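Local coordinates for protein EccE5 (Mycobacterium xenopi RIVM700367, PDB 7B9F) that is probably a component of the ESX-5 type VII secretion system, the membrane complex through which slow-growing mycobacteria export proteins, at residues Q113-V118 with L200-D205; D158-V163 with V314-R319. One frame throughout, in Å; residues are numbered along the deposited sequence.

In the fold
Both contacts lie in one antiparallel sheet and together bring four of its strands side by side, in the spatial order 113-119, 196-204, 159-166, 310-319. Along the chain the four segments alternate, so each contact joins strands that are not successive in sequence, and strand 159-166 pairs with strand 196-204 between them. Their centres are about 10 Å apart. The seam between the contacts carries a salt bridge from Arg203 of contact 1 to Asp161 of contact 2, and Leu202 packs on Ile160 on the other face. Contact 1 is buried near the centre of the chain; contact 2 is partly buried, and its strand 310-319 pairs further with 322-331.

Contact 1: Q113-V118 with L200-D205; sequences QLVAVV and LVLRMD
Val115 and Leu202 face each other at the middle of two antiparallel strands, 113-118 and 200-204, whose directions differ by 157°. Hydrogen-bonded pairs at Gln113-Met204, Val115-Leu202 and Val117-Leu200 alternate with the non-hydrogen-bonded pairs Leu114-Arg203 and Ala116-Val201. Val115 N reaches Leu202 O at 3.1 Å; Leu200 N reaches Val117 O at 2.7 Å, while the bond from Gln113 N to Met204 O at the far end is weak. On the face of the hydrogen-bonded pairs, CB of Val115 stands 4.2 Å from CB of Leu202, and CG2 of Val117 reaches diagonally to CD1 of Leu202. The Gln113 side chain, bent at chi2 (70°), runs at a slant to that of Met204, and OE1 of Gln113 comes 4.1 Å from the methyl CE of Met204. On the other face the chains of Leu114 and Arg203 rise together from the sheet: CD2 of Leu114 rests 3.5 Å from NE of Arg203, approaching the guanidinium obliquely, and also touches CG. The arginine stays extended from CG to NE (chi3 175°) and sends NH1 on to Asp161 in a salt bridge. Beside them Ala116 CB meets Val201 CG1 at 3.8 Å. Helix 219-234 packs against the Gln113-Val115-Leu202 face through Leu223 and Thr227, and Gln113 also packs on an apolar side chain of another protein's chain. Strands 105-109 and 241-243 pair with 113-119 along its other edge, and 196-204 is flanked in turn by strand 159-166.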
loop_
_atom_site.group_PDB
_atom_site.type_symbol
_atom_site.label_atom_id
_atom_site.label_comp_id
_atom_site.label_asym_id
_atom_site.label_seq_id
_atom_site.Cartn_x
_atom_site.Cartn_y
_atom_site.Cartn_z
ATOM N N GLN A 113 -8.828 -35.924 -4.977
ATOM C CA GLN A 113 -7.711 -36.803 -5.301
ATOM C C GLN A 113 -7.439 -37.816 -4.200
ATOM O O GLN A 113 -7.597 -37.526 -3.012
ATOM C CB GLN A 113 -6.421 -36.033 -5.571
ATOM C CG GLN A 113 -6.348 -35.280 -6.872
ATOM C CD GLN A 113 -7.264 -34.108 -6.889
ATOM O OE1 GLN A 113 -7.155 -33.196 -6.077
ATOM N NE2 GLN A 113 -8.164 -34.102 -7.851
ATOM N N LEU A 114 -7.014 -39.006 -4.622
ATOM C CA LEU A 114 -6.686 -40.123 -3.752
ATOM C C LEU A 114 -5.319 -40.646 -4.157
ATOM O O LEU A 114 -5.129 -41.039 -5.310
ATOM C CB LEU A 114 -7.731 -41.231 -3.897
ATOM C CG LEU A 114 -9.160 -40.938 -3.437
ATOM C CD1 LEU A 114 -10.123 -42.076 -3.777
ATOM C CD2 LEU A 114 -9.132 -40.724 -1.952
ATOM N N VAL A 115 -4.369 -40.660 -3.224
ATOM C CA VAL A 115 -3.018 -41.138 -3.495
ATOM C C VAL A 115 -2.572 -42.008 -2.333
ATOM O O VAL A 115 -2.745 -41.641 -1.169
ATOM C CB VAL A 115 -2.019 -39.977 -3.691
ATOM C CG1 VAL A 115 -0.606 -40.494 -3.864
ATOM C CG2 VAL A 115 -2.390 -39.157 -4.881
ATOM N N ALA A 116 -1.952 -43.144 -2.645
ATOM C CA ALA A 116 -1.502 -44.083 -1.632
ATOM C C ALA A 116 0.016 -44.164 -1.611
ATOM O O ALA A 116 0.678 -44.026 -2.643
ATOM C CB ALA A 116 -2.086 -45.471 -1.867
ATOM N N VAL A 117 0.559 -44.369 -0.413
ATOM C CA VAL A 117 1.984 -44.595 -0.190
ATOM C C VAL A 117 2.134 -45.918 0.539
ATOM O O VAL A 117 1.592 -46.088 1.636
ATOM C CB VAL A 117 2.619 -43.472 0.638
ATOM C CG1 VAL A 117 4.070 -43.787 0.914
ATOM C CG2 VAL A 117 2.468 -42.153 -0.056
ATOM N N VAL A 118 2.877 -46.832 -0.042
ATOM C CA VAL A 118 3.099 -48.128 0.583
ATOM C C VAL A 118 4.316 -48.023 1.489
ATOM O O VAL A 118 5.233 -47.235 1.240
ATOM C CB VAL A 118 3.265 -49.220 -0.495
ATOM C CG1 VAL A 118 4.461 -48.935 -1.377
ATOM C CG2 VAL A 118 3.337 -50.617 0.107
ATOM N N LEU A 200 -0.314 -45.807 3.476
ATOM C CA LEU A 200 -0.802 -44.483 3.823
ATOM C C LEU A 200 -1.488 -43.905 2.598
ATOM O O LEU A 200 -0.861 -43.786 1.543
ATOM C CB LEU A 200 0.354 -43.571 4.235
ATOM C CG LEU A 200 0.942 -43.559 5.642
ATOM C CD1 LEU A 200 -0.111 -43.088 6.618
ATOM C CD2 LEU A 200 1.512 -44.906 6.055
ATOM N N VAL A 201 -2.757 -43.532 2.725
ATOM C CA VAL A 201 -3.498 -42.971 1.602
ATOM C C VAL A 201 -3.795 -41.508 1.896
ATOM O O VAL A 201 -4.057 -41.133 3.044
ATOM C CB VAL A 201 -4.770 -43.771 1.271
ATOM C CG1 VAL A 201 -4.421 -45.232 1.080
ATOM C CG2 VAL A 201 -5.843 -43.610 2.308
ATOM N N LEU A 202 -3.686 -40.678 0.868
ATOM C CA LEU A 202 -3.668 -39.231 1.004
ATOM C C LEU A 202 -4.927 -38.666 0.366
ATOM O O LEU A 202 -5.280 -39.059 -0.747
ATOM C CB LEU A 202 -2.440 -38.664 0.296
ATOM C CG LEU A 202 -1.055 -39.026 0.838
ATOM C CD1 LEU A 202 0.022 -38.488 -0.063
ATOM C CD2 LEU A 202 -0.833 -38.590 2.235
ATOM N N ARG A 203 -5.600 -37.748 1.045
ATOM C CA ARG A 203 -6.731 -37.050 0.451
ATOM C C ARG A 203 -6.491 -35.550 0.405
ATOM O O ARG A 203 -6.033 -34.957 1.383
ATOM C CB ARG A 203 -8.025 -37.347 1.204
ATOM C CG ARG A 203 -8.543 -38.745 0.990
ATOM C CD ARG A 203 -9.922 -38.936 1.598
ATOM N NE ARG A 203 -10.468 -40.254 1.297
ATOM C CZ ARG A 203 -10.112 -41.380 1.903
ATOM N NH1 ARG A 203 -9.207 -41.368 2.871
ATOM N NH2 ARG A 203 -10.673 -42.525 1.543
ATOM N N MET A 204 -6.805 -34.936 -0.736
ATOM C CA MET A 204 -6.675 -33.494 -0.885
ATOM C C MET A 204 -7.823 -32.958 -1.725
ATOM O O MET A 204 -8.198 -33.565 -2.730
ATOM C CB MET A 204 -5.346 -33.108 -1.545
ATOM C CG MET A 204 -5.147 -31.602 -1.663
ATOM S SD MET A 204 -3.593 -31.104 -2.411
ATOM C CE MET A 204 -3.896 -31.560 -4.110
ATOM N N ASP A 205 -8.366 -31.811 -1.322
ATOM C CA ASP A 205 -9.346 -31.086 -2.117
ATOM C C ASP A 205 -8.641 -29.863 -2.675
ATOM O O ASP A 205 -8.117 -29.060 -1.890
ATOM C CB ASP A 205 -10.549 -30.678 -1.259
ATOM C CG ASP A 205 -11.551 -29.761 -1.982
ATOM O OD1 ASP A 205 -11.453 -29.511 -3.204
ATOM O OD2 ASP A 205 -12.467 -29.268 -1.292
#

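Contact 2: D158-V163 with V314-R319; sequences DAIDIV and VRLRPR
Asp161 and Arg315 reach out together from one face of the sheet, with carboxylate and guanidinium planes only 9° apart. NE and NH2, along one edge of the guanidinium, each take one carboxylate oxygen: NE gives a hydrogen bond to OD1 of Asp161 at 2.9 Å, and NH2 gives another to OD2, also at 2.9 Å. Each oxygen is met on its syn side, slightly out of the carboxylate plane, and both lie close to the guanidinium plane. Arg315 leaves the backbone with CG anti to N (chi1 170°) and bends at chi3 (-71°), which turns NE back toward the aspartate; CB and CG of Arg315 also lie close to OD1 of Asp161, each at 3.2 Å. Two bonds to two oxygens restrict how either flat group can rotate. Asp161 OD2 has a second partner in Arg203, so the buried carboxylate is shared by two arginines and probably offsets the repulsion between them. The strands beneath, 159-163 and 314-319, form an antiparallel pair inside the branched or curled antiparallel sheet of this chain, with Ile160-Leu316 and Ile162-Val314 as hydrogen-bonded pairs and Asp161-Arg315 the non-hydrogen-bonded pair between them. Ile160 N bonds to Leu316 O at 2.8 Å, Val314 N to Ile162 O at 3.0 Å. On the opposite face the apolar chains meet aslant: the CB atoms of Ile160 and Leu316 stand 3.9 Å apart, and CD1 of Ile162 touches CD1 of Leu316 at 3.7 Å. Ile160 and Ile162 also pack on Leu200 of strand 196-204, while Val314 and Leu316 reach Val325 of strand 322-331. At the end of the pair, Pro318 sets its CD against the carbonyl oxygen of Asp158, and NE of Arg317 lies 3.6 Å from that Asp158 O without a hydrogen bond.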
loop_
_atom_site.group_PDB
_atom_site.type_symbol
_atom_site.label_atom_id
_atom_site.label_comp_id
_atom_site.label_asym_id
_atom_site.label_seq_id
_atom_site.Cartn_x
_atom_site.Cartn_y
_atom_site.Cartn_z
ATOM N N ASP A 158 -6.699 -33.134 3.420
ATOM C CA ASP A 158 -7.947 -33.316 4.153
ATOM C C ASP A 158 -7.866 -34.451 5.158
ATOM O O ASP A 158 -8.430 -34.346 6.251
ATOM C CB ASP A 158 -9.104 -33.567 3.194
ATOM C CG ASP A 158 -9.455 -32.352 2.382
ATOM O OD1 ASP A 158 -9.244 -31.224 2.872
ATOM O OD2 ASP A 158 -9.964 -32.527 1.259
ATOM N N ALA A 159 -7.208 -35.549 4.809
ATOM C CA ALA A 159 -7.187 -36.692 5.705
ATOM C C ALA A 159 -5.967 -37.543 5.412
ATOM O O ALA A 159 -5.470 -37.587 4.287
ATOM C CB ALA A 159 -8.459 -37.532 5.570
ATOM N N ILE A 160 -5.494 -38.222 6.449
ATOM C CA ILE A 160 -4.431 -39.208 6.333
ATOM C C ILE A 160 -4.992 -40.497 6.904
ATOM O O ILE A 160 -5.377 -40.535 8.077
ATOM C CB ILE A 160 -3.177 -38.799 7.115
ATOM C CG1 ILE A 160 -2.657 -37.453 6.637
ATOM C CG2 ILE A 160 -2.100 -39.847 6.937
ATOM C CD1 ILE A 160 -2.278 -37.436 5.247
ATOM N N ASP A 161 -5.051 -41.546 6.102
ATOM C CA ASP A 161 -5.548 -42.820 6.595
ATOM C C ASP A 161 -4.417 -43.833 6.617
ATOM O O ASP A 161 -3.854 -44.160 5.571
ATOM C CB ASP A 161 -6.706 -43.337 5.746
ATOM C CG ASP A 161 -7.939 -42.472 5.855
ATOM O OD1 ASP A 161 -8.036 -41.704 6.828
ATOM O OD2 ASP A 161 -8.815 -42.563 4.969
ATOM N N ILE A 162 -4.088 -44.324 7.806
ATOM C CA ILE A 162 -3.220 -45.485 7.915
ATOM C C ILE A 162 -4.068 -46.711 7.625
ATOM O O ILE A 162 -5.079 -46.940 8.290
ATOM C CB ILE A 162 -2.584 -45.587 9.307
ATOM C CG1 ILE A 162 -1.635 -44.425 9.605
ATOM C CG2 ILE A 162 -1.836 -46.892 9.436
ATOM C CD1 ILE A 162 -2.281 -43.234 10.270
ATOM N N VAL A 163 -3.682 -47.494 6.627
ATOM C CA VAL A 163 -4.415 -48.702 6.267
ATOM C C VAL A 163 -3.472 -49.885 6.365
ATOM O O VAL A 163 -2.393 -49.873 5.764
ATOM C CB VAL A 163 -5.018 -48.612 4.856
ATOM C CG1 VAL A 163 -5.771 -49.880 4.537
ATOM C CG2 VAL A 163 -5.942 -47.423 4.754
ATOM N N VAL A 314 -6.791 -46.303 10.659
ATOM C CA VAL A 314 -6.782 -45.157 11.558
ATOM C C VAL A 314 -6.767 -43.896 10.713
ATOM O O VAL A 314 -5.920 -43.755 9.826
ATOM C CB VAL A 314 -5.565 -45.181 12.498
ATOM C CG1 VAL A 314 -5.666 -44.066 13.483
ATOM C CG2 VAL A 314 -5.462 -46.511 13.220
ATOM N N ARG A 315 -7.685 -42.981 10.988
ATOM C CA ARG A 315 -7.821 -41.762 10.206
ATOM C C ARG A 315 -7.295 -40.566 10.982
ATOM O O ARG A 315 -7.640 -40.380 12.151
ATOM C CB ARG A 315 -9.277 -41.530 9.814
ATOM C CG ARG A 315 -9.539 -40.169 9.209
ATOM C CD ARG A 315 -10.852 -40.161 8.471
ATOM N NE ARG A 315 -10.755 -40.955 7.253
ATOM C CZ ARG A 315 -11.738 -41.092 6.374
ATOM N NH1 ARG A 315 -12.900 -40.491 6.583
ATOM N NH2 ARG A 315 -11.561 -41.834 5.290
ATOM N N LEU A 316 -6.465 -39.762 10.329
ATOM C CA LEU A 316 -5.968 -38.510 10.877
ATOM C C LEU A 316 -6.581 -37.353 10.106
ATOM O O LEU A 316 -6.528 -37.329 8.875
ATOM C CB LEU A 316 -4.448 -38.445 10.788
ATOM C CG LEU A 316 -3.690 -39.631 11.367
ATOM C CD1 LEU A 316 -2.260 -39.591 10.894
ATOM C CD2 LEU A 316 -3.749 -39.599 12.869
ATOM N N ARG A 317 -7.157 -36.399 10.823
ATOM C CA ARG A 317 -7.773 -35.237 10.210
ATOM C C ARG A 317 -7.311 -33.974 10.916
ATOM O O ARG A 317 -7.074 -33.995 12.125
ATOM C CB ARG A 317 -9.301 -35.320 10.293
ATOM C CG ARG A 317 -9.925 -36.374 9.417
ATOM C CD ARG A 317 -11.361 -36.014 9.120
ATOM N NE ARG A 317 -11.448 -34.883 8.208
ATOM C CZ ARG A 317 -12.170 -33.795 8.441
ATOM N NH1 ARG A 317 -12.863 -33.690 9.564
ATOM N NH2 ARG A 317 -12.194 -32.808 7.555
ATOM N N PRO A 318 -7.180 -32.863 10.197
ATOM C CA PRO A 318 -6.977 -31.583 10.876
ATOM C C PRO A 318 -8.247 -31.166 11.587
ATOM O O PRO A 318 -9.354 -31.400 11.103
ATOM C CB PRO A 318 -6.630 -30.622 9.740
ATOM C CG PRO A 318 -7.251 -31.212 8.551
ATOM C CD PRO A 318 -7.321 -32.695 8.745
ATOM N N ARG A 319 -8.084 -30.545 12.750
ATOM C CA ARG A 319 -9.243 -30.223 13.570
ATOM C C ARG A 319 -8.858 -29.074 14.488
ATOM O O ARG A 319 -8.018 -29.255 15.375
ATOM C CB ARG A 319 -9.684 -31.443 14.369
ATOM C CG ARG A 319 -11.014 -31.303 15.083
ATOM C CD ARG A 319 -12.181 -31.252 14.103
ATOM N NE ARG A 319 -12.607 -29.892 13.792
ATOM C CZ ARG A 319 -13.226 -29.545 12.669
ATOM N NH1 ARG A 319 -13.493 -30.464 11.749
ATOM N NH2 ARG A 319 -13.582 -28.283 12.466
#